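Local atomic coordinates of leucyl-trna synthetase (Plasmodium falciparum, PDB entry 5FOD), a protein that probably hydrolyses mischarged tRNA through this editing domain, part of a cytosolic synthetase that joins leucine to its cognate tRNA. Residues 79-82 with 83-87; 311-314 with 315-318. The protein carries 1 engineered substitution. All coordinates share one frame; numbering follows the deposited sequence.

Contact 1. Residues 79-82 with 83-87; sequences NEDF and FVKDK
The short helix 80-86, which leads into strand 88-95 of the editing domain, brings Phe82 against both Phe83 and Lys87. An edge of the Phe82 ring is turned toward the face of Phe83: the planes stand at 81° with centroids 5.7 Å apart, a T-shaped pair between sequence neighbours. On Phe82 itself, Lys87 CG lies over the ring centre, 3.8 Å from the centroid and 13° off the normal, which meets the criteria for a CH-pi contact. The lysine chain bends at chi2 (-56°) and then runs extended, so that CE passes 3.5 Å from Phe82 CE1 before NZ goes on to the carbonyls of Ile144 and Cys147. Those acceptors lie at the C-terminal end of helix 140-146, so the lysine ties the two helices together.

Asn79 is the N-cap, its OD1 accepting from Asp81 N at 3.0 Å. Toward the other end the helix widens into a pi-type turn at 83-86. Asp81 O is gripped there by two donors, Lys85 N at 2.8 Å and Asp86 N at 3.0 Å, the latter bond the straighter. On the outer side Asp81 and Lys85 lie alongside each other, pointing the same way; OD1 of Asp81 is 3.8 Å from Lys85 NZ, a long salt bridge. Asp86 crosses Phe82 at about a right angle and has a weak, long ion pair with Lys76. Beyond the segments, Phe83 meets Tyr22 and Phe25 of helix 18-35, and Ile150 of strand 149-153 touches Phe82, Phe83 and Lys87.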
# COMPACT_ATOMS: atom_id res chain seq x y z
N ASN A 79 13.28 -15.81 11.09
CA ASN A 79 12.65 -16.80 11.89
C ASN A 79 11.18 -16.67 11.59
O ASN A 79 10.63 -15.59 11.61
CB ASN A 79 12.97 -16.53 13.35
CG ASN A 79 12.47 -17.61 14.28
OD1 ASN A 79 11.37 -18.14 14.15
ND2 ASN A 79 13.29 -17.96 15.23
N GLU A 80 10.56 -17.79 11.26
CA GLU A 80 9.12 -17.81 10.95
C GLU A 80 8.29 -17.11 12.03
O GLU A 80 7.36 -16.41 11.69
CB GLU A 80 8.63 -19.27 10.79
CG GLU A 80 7.27 -19.41 10.10
CD GLU A 80 6.56 -20.74 10.43
OE1 GLU A 80 6.31 -20.95 11.64
OE2 GLU A 80 6.28 -21.58 9.51
N ASP A 81 8.66 -17.30 13.32
CA ASP A 81 7.90 -16.73 14.43
C ASP A 81 7.86 -15.23 14.32
O ASP A 81 6.89 -14.63 14.73
CB ASP A 81 8.52 -17.05 15.78
CG ASP A 81 8.28 -18.47 16.22
OD1 ASP A 81 7.38 -19.16 15.66
OD2 ASP A 81 9.02 -18.91 17.15
N PHE A 82 8.94 -14.62 13.84
CA PHE A 82 8.99 -13.15 13.72
C PHE A 82 7.79 -12.63 12.91
O PHE A 82 7.21 -11.62 13.28
CB PHE A 82 10.25 -12.64 13.04
CG PHE A 82 10.58 -11.25 13.38
CD1 PHE A 82 10.82 -10.90 14.68
CD2 PHE A 82 10.66 -10.26 12.38
CE1 PHE A 82 11.13 -9.61 15.02
CE2 PHE A 82 11.00 -8.99 12.71
CZ PHE A 82 11.25 -8.66 14.04
N PHE A 83 7.46 -13.34 11.82
CA PHE A 83 6.41 -12.91 10.88
C PHE A 83 5.04 -13.43 11.22
O PHE A 83 4.02 -12.83 10.79
CB PHE A 83 6.78 -13.35 9.50
CG PHE A 83 8.08 -12.77 9.05
CD1 PHE A 83 9.29 -13.44 9.34
CD2 PHE A 83 8.13 -11.55 8.40
CE1 PHE A 83 10.50 -12.88 8.95
CE2 PHE A 83 9.34 -11.00 8.01
CZ PHE A 83 10.52 -11.65 8.28
N VAL A 84 5.00 -14.55 11.96
CA VAL A 84 3.76 -15.23 12.28
C VAL A 84 3.24 -14.87 13.67
O VAL A 84 2.05 -14.65 13.84
CB VAL A 84 3.90 -16.74 12.12
CG1 VAL A 84 2.59 -17.44 12.50
CG2 VAL A 84 4.25 -17.08 10.68
N LYS A 85 4.13 -14.77 14.65
CA LYS A 85 3.74 -14.48 16.01
C LYS A 85 4.06 -13.07 16.49
O LYS A 85 3.20 -12.41 17.08
CB LYS A 85 4.43 -15.45 16.93
CG LYS A 85 4.02 -16.86 16.72
CD LYS A 85 4.78 -17.74 17.71
CE LYS A 85 4.15 -19.12 17.80
NZ LYS A 85 5.09 -20.02 18.51
N ASP A 86 5.30 -12.63 16.28
CA ASP A 86 5.82 -11.45 16.93
C ASP A 86 5.31 -10.15 16.33
O ASP A 86 5.02 -9.22 17.08
CB ASP A 86 7.35 -11.41 16.88
CG ASP A 86 8.02 -12.51 17.68
OD1 ASP A 86 7.34 -13.07 18.59
OD2 ASP A 86 9.24 -12.80 17.39
N LYS A 87 5.25 -10.05 15.00
CA LYS A 87 5.00 -8.76 14.34
C LYS A 87 3.82 -8.90 13.36
O LYS A 87 3.57 -9.98 12.84
CB LYS A 87 6.23 -8.33 13.51
CG LYS A 87 7.56 -8.32 14.26
CD LYS A 87 7.45 -7.42 15.48
CE LYS A 87 8.74 -7.44 16.27
NZ LYS A 87 8.67 -6.53 17.43

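Contact 2. Residues 311-314 with 315-318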
# COMPACT_ATOMS: atom_id res chain seq x y z
N THR A 311 -22.34 6.38 -0.74
CA THR A 311 -23.31 5.28 -0.90
C THR A 311 -23.00 4.04 -0.03
O THR A 311 -23.64 3.02 -0.16
CB THR A 311 -23.33 4.87 -2.38
OG1 THR A 311 -22.01 4.47 -2.77
CG2 THR A 311 -23.77 6.02 -3.21
N VAL A 312 -22.10 4.17 0.91
CA VAL A 312 -21.71 3.06 1.74
C VAL A 312 -21.72 3.42 3.20
O VAL A 312 -21.49 4.58 3.58
CB VAL A 312 -20.32 2.47 1.34
CG1 VAL A 312 -20.39 1.90 -0.07
CG2 VAL A 312 -19.15 3.44 1.52
N ASP A 313 -22.00 2.41 4.04
CA ASP A 313 -21.91 2.60 5.47
C ASP A 313 -20.48 3.01 5.89
O ASP A 313 -19.50 2.54 5.30
CB ASP A 313 -22.26 1.30 6.24
CG ASP A 313 -23.73 0.90 6.14
OD1 ASP A 313 -24.59 1.78 5.91
OD2 ASP A 313 -24.01 -0.31 6.33
N PRO A 314 -20.33 3.83 6.93
CA PRO A 314 -21.41 4.39 7.77
C PRO A 314 -21.83 5.78 7.30
O PRO A 314 -22.32 6.56 8.09
CB PRO A 314 -20.74 4.46 9.15
CG PRO A 314 -19.33 4.80 8.80
CD PRO A 314 -19.01 3.97 7.57
N TYR A 315 -21.67 6.07 6.00
CA TYR A 315 -21.79 7.41 5.50
C TYR A 315 -22.93 7.54 4.49
O TYR A 315 -22.96 8.52 3.80
CB TYR A 315 -20.49 7.80 4.76
CG TYR A 315 -19.23 7.63 5.54
CD1 TYR A 315 -19.01 8.34 6.74
CD2 TYR A 315 -18.21 6.76 5.09
CE1 TYR A 315 -17.84 8.19 7.46
CE2 TYR A 315 -17.04 6.61 5.82
CZ TYR A 315 -16.85 7.33 7.00
OH TYR A 315 -15.69 7.15 7.75
N LYS A 316 -23.82 6.55 4.35
CA LYS A 316 -24.87 6.62 3.31
C LYS A 316 -25.62 7.96 3.30
O LYS A 316 -26.10 8.46 4.33
CB LYS A 316 -25.88 5.46 3.41
CG LYS A 316 -25.32 4.17 2.87
CD LYS A 316 -26.38 3.09 2.78
CE LYS A 316 -25.74 1.76 2.45
NZ LYS A 316 -26.60 0.60 2.78
N GLY A 317 -25.66 8.58 2.12
CA GLY A 317 -26.41 9.83 1.94
C GLY A 317 -25.68 11.08 2.32
O GLY A 317 -26.15 12.17 2.00
N MET A 318 -24.52 10.94 2.98
CA MET A 318 -23.73 12.10 3.36
C MET A 318 -22.93 12.59 2.17
O MET A 318 -22.72 11.83 1.24
CB MET A 318 -22.86 11.78 4.54
CG MET A 318 -23.70 11.47 5.77
SD MET A 318 -22.61 11.07 7.14
CE MET A 318 -21.99 12.71 7.51
O HOH W 1 -24.61 4.37 6.46
O HOH W 2 -27.05 0.64 5.44
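Lys316 reaches back along the loop between strand 309-310 and helix 320-333 to meet Thr311 and Asp313. From CB the chain leaves with CG beside the backbone N (chi1 -77°), which places Lys316 CG 3.7 Å from Thr311 O, and it stays extended from there. Lys316 CD passes 3.8 Å from Asp313 OD1. Lys316 CE sits between the two oxygens, at 3.6 Å from both Thr311 O and Asp313 OD1. At the tip, Lys316 NZ is 3.9 Å from Asp313 OD1, a long salt bridge in which the two side chains meet at a slant. One water closes that gap, donating to Asp313 OD1 at 2.8 Å and accepting from Lys316 NZ at 2.7 Å; a second donates to the same OD1 and accepts from Lys316 N.

The backbone underneath is turned tightly. A cis peptide precedes Pro314, and Tyr315 N donates to Val312 O at 2.8 Å; a type II beta turn from Tyr315 to Met318 follows, with Gly317 at positive phi. Pro314 and Tyr315 lie side by side, CD of the proline over one face of the phenol, offset toward the rim and 17° off the normal, a CH-pi contact. The tyrosine also packs on Cys323, Leu326 and Ala327 of helix 320-333, and its OH is hydrogen-bonded to Asn330.

Since water bridges link Asp313 OD1 to both the ammonium and the backbone N of Lys316, the long ion pair is probably solvent-separated in part, as suits an exposed surface, while the proline-tyrosine CH-pi contact supplies the apolar half.

Contact 1 and contact 2 are separate local structures within one editing domain: their centres are 38 Å apart and their nearest atoms about 26 Å, without touching. Their centres lie 21 and 24 Å from the centre of the chain, beyond its 20 Å radius of gyration, though 79-87 is partly buried. Contact 1 precedes contact 2 in sequence, and each leads into a regular element, strand 88-95 after the first and helix 320-333 after the second. A mixed sheet connects their surroundings, since strand 7-15 pairs with both 88-95 and 337-341, the strand that follows helix 320-333. Burial separates them: 79-87 adds buried Phe82 and Phe83 to its helix bonds, whereas 311-318 carries water-bridged charge at the surface.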